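Local structure of LbaCas13a H328A (C2c2) (Lachnospiraceae bacterium NK4A179, 5WLH) at residues V250-E253 with K257-I260; Y456-D461 with S486-L491; D934-A939 with I950-I955. The protein binds a CRISPR guide RNA, here as a pre-crRNA, and probably uses it as an RNA-guided nuclease to recognise and cleave target RNA. All blocks are in the same frame, centred on the assembly; numbering follows the deposited sequence.

How the contacts relate
The three contacts follow one another along the chain; contact 1 stands back from the guide RNA, chain B, and contacts 2 and 3 both reach it. Contact 1, about 7 Å from the RNA at its nearest atom, packs on contact 2 through Phe-258 CZ, 3.8 Å from Tyr-458 CB. Contacts 2 and 3 meet where Glu-490 OE1 and Arg-938 NH2 form a salt bridge of 2.8 Å and Ile-935 CD1 packs against Glu-490 C at 3.4 Å. A25 of chain B lies against both, beside Glu-490 on one and Asp-934 and Arg-938 on the other. The centre of contact 2 is about 13 Å from both other centres; contacts 1 and 3 stay about 14 Å apart at their nearest atoms.

Contact 1. Residues V250-E253 with K257-I260; sequences VQPE and KFAI
Val-250 holds CG1 anti to its backbone N (chi1 168°), which carries that methyl to Phe-258 CB at 3.8 Å; Phe-258 in turn sets its ring anti to its own carbonyl carbon (chi1 -82°), alongside Pro-252. The Val-250 and Phe-258 side chains cross at about a right angle, whereas the proline and phenylalanine rings lie side by side and point the same way, with Pro-252 CD 3.8 Å from Phe-258 CE1. The two strands form an antiparallel beta hairpin. Gln-251 and Ala-259 are its hydrogen-bonded pair, joined by Gln-251 N to Ala-259 O at 3.0 Å and by Ala-259 N to Gln-251 O at 3.1 Å. Pro-252 and Phe-258 form a non-hydrogen-bonded pair, a position that suits proline because no N-H is asked of it there. Nearer the turn, Glu-253 N donates to Lys-257 O at 2.8 Å. On the sheet face of Gln-251 and Ala-259, the small Ala-259 CB takes the carboxylate end of Glu-253 against it, with Glu-253 CD 3.7 Å away; OE1 of this glutamate is salt-bridged to Lys-281. On the other face, the Phe-258 ring reaches Ala-454 and Tyr-458 of helix 429-458. Cutting Phe-258 back to an alanine would remove the ring and is likely to open a gap between Pro-252 CD and that helix. The polar end of Gln-251 is held by Asn-247 and by the backbone N of Ile-484, while a water donates to Ile-260 O at 2.7 Å and more weakly to Glu-253 OE1.

Contact 2. Residues Y456-D461 with S486-L491; sequences YNYAMD and SFDYEL. With nucleotides of chain B.
Tyr-458 and the pair Asp-488 and Tyr-489 join two successive helices, the C-terminal end of 429-458 and the first turns of 486-517. From CB, which points toward the second helix, the Tyr-458 ring starts out anti to its carbonyl carbon (chi1 -56°). Asn-457 CB sits over the centre of one ring face, 3.9 Å above the plane, and Tyr-480 stacks on the ring as well. Farther out, CE2 meets Tyr-489 CE1 at 3.8 Å, edge against edge, an apolar contact that two aromatic rims make well. At the tip, Tyr-458 OH lies 3.2 Å from Asp-488 CB. The hydrogen bond of this hydroxyl goes to a water at 2.6 Å, in the plane of the ring, and this water donates to Asp-488 O at 2.7 Å, so a polar tip in a buried place reaches the helix backbone indirectly. The Asp-488 carboxylate itself turns back to Ser-485 N. Tyr-489 passes the contact on to the guide RNA: its CD2 lies 3.3 Å from OP2 of U27 of chain B. The next residue, Glu-490, accepts through OE1 a short hydrogen bond of 2.5 Å from O2' of A25 of chain B.

Contact 3. Residues D934-A939 with I950-I955; sequences DIYRRA and IAEDKI. With nucleotides of chain B.
Helix 915-941 carries a salt-bridge network of Asp-934, Arg-937 and Arg-938 on the side that faces the guide RNA, and on another side its Tyr-936 is joined to Ile-950 and Glu-952, in the segment that returns along it after the helix ends. The Tyr-936 hydroxyl donates to Ile-950 O, which lies at the ring edge and in its plane; the refined separation of OH and O, 2.4 Å, is so short that the exact length is doubtful. Nearer the root of the ring, Glu-952 CG approaches Tyr-936 CD2 obliquely at 3.4 Å, and the carboxylate plane is turned only 23° from that of the ring. Tyrosine suits this place, its length spanning from helix to loop and its hydroxyl serving a backbone carbonyl of the buried Ile-950; His-948 stacks on the ring. Toward the RNA, Asp-934 turns its carboxylate away from the backbone N (chi1 -170°), where arginines three and four residues later can reach it. Arg-937 grips OD1 side-on with NE at 3.0 Å and NH2 at 2.7 Å, both from the same face of the carboxylate. Arg-938 NE comes to OD2 from above the plane at 2.7 Å, and Arg-938 NH2 stands 3.6 Å from N7 of A25 of chain B. Arg-937 also pairs with Asp-40. With both oxygens engaged by cations, Asp-934 is likely to stay ionised and, with Glu-490 and Tyr-38, to hold the Arg-938 guanidinium beside the adenine.

Contact 1. Residues V250-E253 with K257-I260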
# COMPACT_ATOMS: atom_id res chain seq x y z
N VAL A 250 22.11 3.79 3.01
CA VAL A 250 23.22 3.09 3.65
C VAL A 250 24.18 2.62 2.57
O VAL A 250 23.76 2.21 1.49
CB VAL A 250 22.70 1.91 4.49
CG1 VAL A 250 23.86 1.00 4.94
CG2 VAL A 250 21.88 2.44 5.69
N GLN A 251 25.48 2.71 2.86
CA GLN A 251 26.49 2.24 1.93
C GLN A 251 27.66 1.68 2.72
O GLN A 251 27.84 2.03 3.89
CB GLN A 251 27.00 3.35 0.99
CG GLN A 251 25.99 3.87 -0.03
CD GLN A 251 25.68 2.86 -1.12
OE1 GLN A 251 26.14 1.71 -1.08
NE2 GLN A 251 24.87 3.27 -2.09
N PRO A 252 28.46 0.82 2.11
CA PRO A 252 29.66 0.34 2.81
C PRO A 252 30.73 1.42 2.87
O PRO A 252 30.87 2.25 1.97
CB PRO A 252 30.10 -0.86 1.97
CG PRO A 252 29.46 -0.68 0.65
CD PRO A 252 28.22 0.13 0.84
N GLU A 253 31.47 1.40 3.98
CA GLU A 253 32.61 2.29 4.18
C GLU A 253 33.89 1.57 3.76
O GLU A 253 33.84 0.54 3.07
CB GLU A 253 32.69 2.74 5.64
CG GLU A 253 31.43 3.29 6.22
CD GLU A 253 31.69 4.14 7.44
OE1 GLU A 253 31.79 5.37 7.28
OE2 GLU A 253 31.80 3.59 8.57
N LYS A 257 32.14 -2.13 6.21
CA LYS A 257 31.08 -2.00 7.20
C LYS A 257 29.98 -1.12 6.62
O LYS A 257 30.27 -0.09 6.00
CB LYS A 257 31.59 -1.37 8.50
CG LYS A 257 32.73 -2.14 9.17
CD LYS A 257 32.35 -3.60 9.36
CE LYS A 257 33.51 -4.45 9.84
NZ LYS A 257 33.07 -5.87 10.02
N PHE A 258 28.73 -1.50 6.83
CA PHE A 258 27.62 -0.66 6.39
C PHE A 258 27.42 0.47 7.39
O PHE A 258 27.48 0.25 8.60
CB PHE A 258 26.33 -1.48 6.30
CG PHE A 258 26.17 -2.27 5.04
CD1 PHE A 258 26.28 -1.67 3.79
CD2 PHE A 258 25.84 -3.62 5.10
CE1 PHE A 258 26.08 -2.41 2.64
CE2 PHE A 258 25.65 -4.35 3.95
CZ PHE A 258 25.77 -3.74 2.72
N ALA A 259 27.17 1.68 6.89
CA ALA A 259 26.83 2.81 7.74
C ALA A 259 25.91 3.73 6.95
O ALA A 259 25.83 3.65 5.72
CB ALA A 259 28.07 3.57 8.20
N ILE A 260 25.24 4.65 7.67
CA ILE A 260 24.40 5.62 6.97
C ILE A 260 25.28 6.41 6.02
O ILE A 260 26.44 6.73 6.32
CB ILE A 260 23.65 6.54 7.95
CG1 ILE A 260 24.65 7.37 8.79
CG2 ILE A 260 22.66 5.73 8.79
CD1 ILE A 260 24.01 8.47 9.63
O HOH W 1 29.03 6.55 5.49

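Contact 2. Residues Y456-D461 with S486-L491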
# COMPACT_ATOMS: atom_id res chain seq x y z
N TYR A 456 20.78 -7.25 6.71
CA TYR A 456 19.98 -8.45 6.47
C TYR A 456 20.06 -8.91 5.02
O TYR A 456 20.16 -10.11 4.74
CB TYR A 456 18.51 -8.19 6.81
CG TYR A 456 17.64 -9.39 6.54
CD1 TYR A 456 17.71 -10.51 7.37
CD2 TYR A 456 16.74 -9.42 5.48
CE1 TYR A 456 16.92 -11.61 7.15
CE2 TYR A 456 15.93 -10.53 5.26
CZ TYR A 456 16.04 -11.63 6.09
OH TYR A 456 15.26 -12.74 5.90
N ASN A 457 19.99 -7.97 4.09
CA ASN A 457 19.90 -8.37 2.70
C ASN A 457 21.26 -8.69 2.11
O ASN A 457 21.35 -9.56 1.23
CB ASN A 457 19.21 -7.27 1.90
CG ASN A 457 17.71 -7.29 2.12
OD1 ASN A 457 17.03 -8.14 1.56
ND2 ASN A 457 17.21 -6.43 2.98
N TYR A 458 22.31 -8.05 2.57
CA TYR A 458 23.60 -8.13 1.90
C TYR A 458 24.76 -8.62 2.76
O TYR A 458 25.85 -8.81 2.22
CB TYR A 458 23.96 -6.77 1.30
CG TYR A 458 22.91 -6.24 0.36
CD1 TYR A 458 22.34 -7.06 -0.62
CD2 TYR A 458 22.47 -4.93 0.46
CE1 TYR A 458 21.38 -6.58 -1.48
CE2 TYR A 458 21.50 -4.44 -0.41
CZ TYR A 458 20.95 -5.27 -1.36
OH TYR A 458 20.00 -4.80 -2.22
N ALA A 459 24.57 -8.82 4.07
CA ALA A 459 25.69 -9.23 4.91
C ALA A 459 25.34 -10.44 5.77
O ALA A 459 25.95 -10.64 6.83
CB ALA A 459 26.19 -8.08 5.78
N MET A 460 24.39 -11.28 5.33
CA MET A 460 23.98 -12.45 6.08
C MET A 460 23.91 -13.67 5.17
O MET A 460 23.07 -14.55 5.36
CB MET A 460 22.63 -12.22 6.77
CG MET A 460 22.64 -11.04 7.74
SD MET A 460 23.64 -11.31 9.21
CE MET A 460 22.68 -12.55 10.09
N ASP A 461 24.77 -13.70 4.15
CA ASP A 461 24.81 -14.80 3.18
C ASP A 461 24.78 -16.18 3.85
O ASP A 461 24.10 -17.10 3.39
CB ASP A 461 26.08 -14.65 2.35
CG ASP A 461 25.88 -14.93 0.90
OD1 ASP A 461 25.35 -16.02 0.57
OD2 ASP A 461 26.30 -14.07 0.09
N SER A 486 20.19 1.83 -6.52
CA SER A 486 18.75 1.95 -6.33
C SER A 486 18.02 0.73 -6.88
O SER A 486 17.04 0.28 -6.30
CB SER A 486 18.23 3.25 -6.94
OG SER A 486 18.59 3.37 -8.31
N PHE A 487 18.51 0.16 -7.99
CA PHE A 487 17.87 -1.04 -8.53
C PHE A 487 17.91 -2.18 -7.52
O PHE A 487 16.95 -2.97 -7.43
CB PHE A 487 18.58 -1.48 -9.82
CG PHE A 487 18.63 -0.41 -10.86
CD1 PHE A 487 17.50 -0.14 -11.63
CD2 PHE A 487 19.77 0.34 -11.06
CE1 PHE A 487 17.52 0.87 -12.60
CE2 PHE A 487 19.80 1.34 -12.02
CZ PHE A 487 18.68 1.59 -12.81
N ASP A 488 19.01 -2.29 -6.76
CA ASP A 488 19.10 -3.32 -5.72
C ASP A 488 17.94 -3.21 -4.75
O ASP A 488 17.35 -4.22 -4.34
CB ASP A 488 20.41 -3.17 -4.92
CG ASP A 488 21.64 -3.55 -5.72
OD1 ASP A 488 21.54 -4.42 -6.60
OD2 ASP A 488 22.72 -3.00 -5.44
N TYR A 489 17.62 -1.98 -4.33
CA TYR A 489 16.54 -1.80 -3.37
C TYR A 489 15.18 -1.98 -4.02
O TYR A 489 14.22 -2.38 -3.34
CB TYR A 489 16.67 -0.43 -2.71
CG TYR A 489 17.46 -0.48 -1.41
CD1 TYR A 489 18.47 -1.41 -1.22
CD2 TYR A 489 17.18 0.42 -0.39
CE1 TYR A 489 19.18 -1.45 -0.01
CE2 TYR A 489 17.89 0.40 0.82
CZ TYR A 489 18.88 -0.54 0.99
OH TYR A 489 19.56 -0.56 2.17
N GLU A 490 15.04 -1.68 -5.31
CA GLU A 490 13.80 -2.02 -5.98
C GLU A 490 13.55 -3.53 -5.92
O GLU A 490 12.43 -3.97 -5.64
CB GLU A 490 13.84 -1.53 -7.43
CG GLU A 490 13.81 -0.02 -7.56
CD GLU A 490 13.61 0.39 -8.99
OE1 GLU A 490 12.44 0.67 -9.38
OE2 GLU A 490 14.62 0.40 -9.73
N LEU A 491 14.59 -4.33 -6.15
CA LEU A 491 14.44 -5.78 -6.05
C LEU A 491 14.04 -6.20 -4.64
O LEU A 491 13.16 -7.05 -4.47
CB LEU A 491 15.75 -6.47 -6.45
CG LEU A 491 16.13 -6.42 -7.94
CD1 LEU A 491 17.54 -6.97 -8.08
CD2 LEU A 491 15.16 -7.23 -8.76
P A B 26 9.87 2.93 -4.14
OP1 A B 26 9.10 2.23 -3.08
OP2 A B 26 9.80 4.39 -4.34
O5' A B 26 11.40 2.56 -3.95
C5' A B 26 11.83 1.26 -3.55
C4' A B 26 13.17 1.36 -2.87
O4' A B 26 14.16 1.73 -3.86
C3' A B 26 13.23 2.44 -1.79
O3' A B 26 14.19 2.06 -0.81
C2' A B 26 13.73 3.65 -2.57
O2' A B 26 14.31 4.67 -1.80
C1' A B 26 14.72 2.99 -3.54
N9 A B 26 14.83 3.75 -4.78
C8 A B 26 14.05 3.60 -5.90
N7 A B 26 14.34 4.47 -6.85
C5 A B 26 15.37 5.21 -6.30
C6 A B 26 16.11 6.29 -6.83
N6 A B 26 15.87 6.77 -8.06
N1 A B 26 17.05 6.84 -6.05
C2 A B 26 17.26 6.34 -4.82
N3 A B 26 16.62 5.33 -4.22
C4 A B 26 15.68 4.80 -5.03
P A B 25 10.01 6.29 -8.83
OP1 A B 25 10.99 5.98 -9.91
OP2 A B 25 9.15 7.50 -8.94
O5' A B 25 9.07 5.03 -8.68
C5' A B 25 8.13 4.91 -7.61
C4' A B 25 8.16 3.53 -7.03
O4' A B 25 7.54 2.58 -7.94
C3' A B 25 9.56 2.98 -6.72
O3' A B 25 9.50 2.22 -5.52
C2' A B 25 9.80 2.00 -7.86
O2' A B 25 10.71 0.96 -7.56
C1' A B 25 8.39 1.46 -8.08
N9 A B 25 8.20 0.82 -9.38
C8 A B 25 8.83 1.13 -10.56
N7 A B 25 8.50 0.33 -11.55
C5 A B 25 7.61 -0.56 -10.96
C6 A B 25 6.90 -1.65 -11.47
N6 A B 25 6.99 -2.02 -12.75
N1 A B 25 6.10 -2.34 -10.63
C2 A B 25 6.02 -1.96 -9.35
N3 A B 25 6.64 -0.95 -8.76
C4 A B 25 7.43 -0.28 -9.62
P U B 27 14.00 2.52 0.72
OP1 U B 27 14.11 3.98 0.80
OP2 U B 27 14.89 1.72 1.60
O5' U B 27 12.51 2.12 1.03
C5' U B 27 11.98 2.23 2.34
C4' U B 27 10.49 2.39 2.24
O4' U B 27 10.20 3.75 1.83
C3' U B 27 9.81 1.48 1.21
O3' U B 27 8.59 1.00 1.75
C2' U B 27 9.44 2.45 0.09
O2' U B 27 8.34 2.05 -0.70
C1' U B 27 9.14 3.69 0.92
N1 U B 27 8.99 4.95 0.19
C2 U B 27 8.13 5.88 0.75
O2 U B 27 7.59 5.71 1.83
N3 U B 27 7.94 7.04 0.03
C4 U B 27 8.52 7.33 -1.19
O4 U B 27 8.26 8.41 -1.74
C5 U B 27 9.37 6.30 -1.71
C6 U B 27 9.57 5.17 -1.04
O HOH W 2 18.86 -6.46 -3.92

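Contact 3. Residues D934-A939 with I950-I955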
# COMPACT_ATOMS: atom_id res chain seq x y z
N ASP A 934 10.86 -5.46 -14.73
CA ASP A 934 11.05 -4.06 -15.07
C ASP A 934 12.34 -3.51 -14.47
O ASP A 934 13.02 -2.68 -15.09
CB ASP A 934 9.84 -3.26 -14.59
CG ASP A 934 9.85 -1.84 -15.11
OD1 ASP A 934 9.70 -1.67 -16.34
OD2 ASP A 934 10.00 -0.90 -14.30
N ILE A 935 12.68 -3.96 -13.26
CA ILE A 935 13.93 -3.52 -12.64
C ILE A 935 15.13 -3.99 -13.45
O ILE A 935 16.06 -3.23 -13.71
CB ILE A 935 14.03 -4.04 -11.20
CG1 ILE A 935 12.89 -3.48 -10.33
CG2 ILE A 935 15.41 -3.65 -10.62
CD1 ILE A 935 12.62 -4.35 -9.10
N TYR A 936 15.14 -5.28 -13.81
CA TYR A 936 16.26 -5.79 -14.58
C TYR A 936 16.32 -5.10 -15.94
O TYR A 936 17.41 -4.82 -16.45
CB TYR A 936 16.12 -7.29 -14.73
CG TYR A 936 16.59 -8.02 -13.49
CD1 TYR A 936 17.90 -7.87 -13.02
CD2 TYR A 936 15.74 -8.84 -12.78
CE1 TYR A 936 18.32 -8.53 -11.88
CE2 TYR A 936 16.16 -9.51 -11.63
CZ TYR A 936 17.45 -9.34 -11.19
OH TYR A 936 17.87 -10.00 -10.07
N ARG A 937 15.16 -4.82 -16.53
CA ARG A 937 15.11 -4.10 -17.79
C ARG A 937 15.79 -2.75 -17.67
O ARG A 937 16.61 -2.37 -18.52
CB ARG A 937 13.65 -3.93 -18.22
CG ARG A 937 13.45 -3.18 -19.52
CD ARG A 937 11.94 -2.95 -19.75
NE ARG A 937 11.36 -1.99 -18.81
CZ ARG A 937 11.53 -0.67 -18.86
NH1 ARG A 937 12.28 -0.12 -19.81
NH2 ARG A 937 10.95 0.10 -17.95
N ARG A 938 15.46 -2.00 -16.62
CA ARG A 938 16.02 -0.67 -16.45
C ARG A 938 17.48 -0.72 -16.00
O ARG A 938 18.29 0.09 -16.46
CB ARG A 938 15.16 0.14 -15.47
CG ARG A 938 13.80 0.55 -16.09
CD ARG A 938 12.96 1.40 -15.12
NE ARG A 938 12.29 0.57 -14.12
CZ ARG A 938 12.69 0.45 -12.86
NH1 ARG A 938 13.77 1.11 -12.44
NH2 ARG A 938 12.03 -0.32 -12.01
N ALA A 939 17.83 -1.68 -15.15
CA ALA A 939 19.25 -1.89 -14.83
C ALA A 939 20.03 -2.19 -16.10
O ALA A 939 21.11 -1.64 -16.33
CB ALA A 939 19.41 -3.02 -13.82
N ILE A 950 17.69 -12.18 -6.87
CA ILE A 950 16.26 -12.30 -7.07
C ILE A 950 16.05 -12.61 -8.55
O ILE A 950 16.35 -11.78 -9.42
CB ILE A 950 15.53 -11.03 -6.62
CG1 ILE A 950 15.49 -10.99 -5.08
CG2 ILE A 950 14.12 -10.97 -7.18
CD1 ILE A 950 15.87 -9.66 -4.46
N ALA A 951 15.59 -13.82 -8.85
CA ALA A 951 15.44 -14.25 -10.24
C ALA A 951 14.16 -13.69 -10.85
O ALA A 951 13.19 -13.37 -10.16
CB ALA A 951 15.44 -15.77 -10.33
N GLU A 952 14.15 -13.60 -12.18
CA GLU A 952 12.94 -13.21 -12.89
C GLU A 952 11.93 -14.35 -13.02
O GLU A 952 10.73 -14.08 -13.16
CB GLU A 952 13.27 -12.68 -14.29
CG GLU A 952 13.95 -11.32 -14.31
CD GLU A 952 14.40 -10.91 -15.70
OE1 GLU A 952 13.53 -10.77 -16.59
OE2 GLU A 952 15.62 -10.73 -15.91
N ASP A 953 12.39 -15.60 -12.96
CA ASP A 953 11.57 -16.74 -13.33
C ASP A 953 11.30 -17.70 -12.18
O ASP A 953 10.59 -18.68 -12.37
CB ASP A 953 12.22 -17.49 -14.49
CG ASP A 953 13.66 -17.91 -14.18
OD1 ASP A 953 14.21 -17.49 -13.13
OD2 ASP A 953 14.26 -18.66 -14.98
N LYS A 954 11.84 -17.44 -11.00
CA LYS A 954 11.68 -18.35 -9.88
C LYS A 954 11.47 -17.55 -8.61
O LYS A 954 11.89 -16.39 -8.50
CB LYS A 954 12.89 -19.26 -9.70
CG LYS A 954 13.03 -20.28 -10.82
CD LYS A 954 14.38 -20.98 -10.76
CE LYS A 954 14.21 -22.48 -10.68
NZ LYS A 954 13.94 -23.06 -12.02
N ILE A 955 10.81 -18.18 -7.64
CA ILE A 955 10.60 -17.62 -6.32
C ILE A 955 10.80 -18.74 -5.32
O ILE A 955 10.24 -19.83 -5.49
CB ILE A 955 9.20 -16.98 -6.20
CG1 ILE A 955 8.97 -16.42 -4.79
CG2 ILE A 955 8.09 -17.95 -6.60
CD1 ILE A 955 9.48 -15.01 -4.62
P A B 25 10.01 6.29 -8.83
OP1 A B 25 10.99 5.98 -9.91
OP2 A B 25 9.15 7.50 -8.94
O5' A B 25 9.07 5.03 -8.68
C5' A B 25 8.13 4.91 -7.61
C4' A B 25 8.16 3.53 -7.03
O4' A B 25 7.54 2.58 -7.94
C3' A B 25 9.56 2.98 -6.72
O3' A B 25 9.50 2.22 -5.52
C2' A B 25 9.80 2.00 -7.86
O2' A B 25 10.71 0.96 -7.56
C1' A B 25 8.39 1.46 -8.08
N9 A B 25 8.20 0.82 -9.38
C8 A B 25 8.83 1.13 -10.56
N7 A B 25 8.50 0.33 -11.55
C5 A B 25 7.61 -0.56 -10.96
C6 A B 25 6.90 -1.65 -11.47
N6 A B 25 6.99 -2.02 -12.75
N1 A B 25 6.10 -2.34 -10.63
C2 A B 25 6.02 -1.96 -9.35
N3 A B 25 6.64 -0.95 -8.76
C4 A B 25 7.43 -0.28 -9.62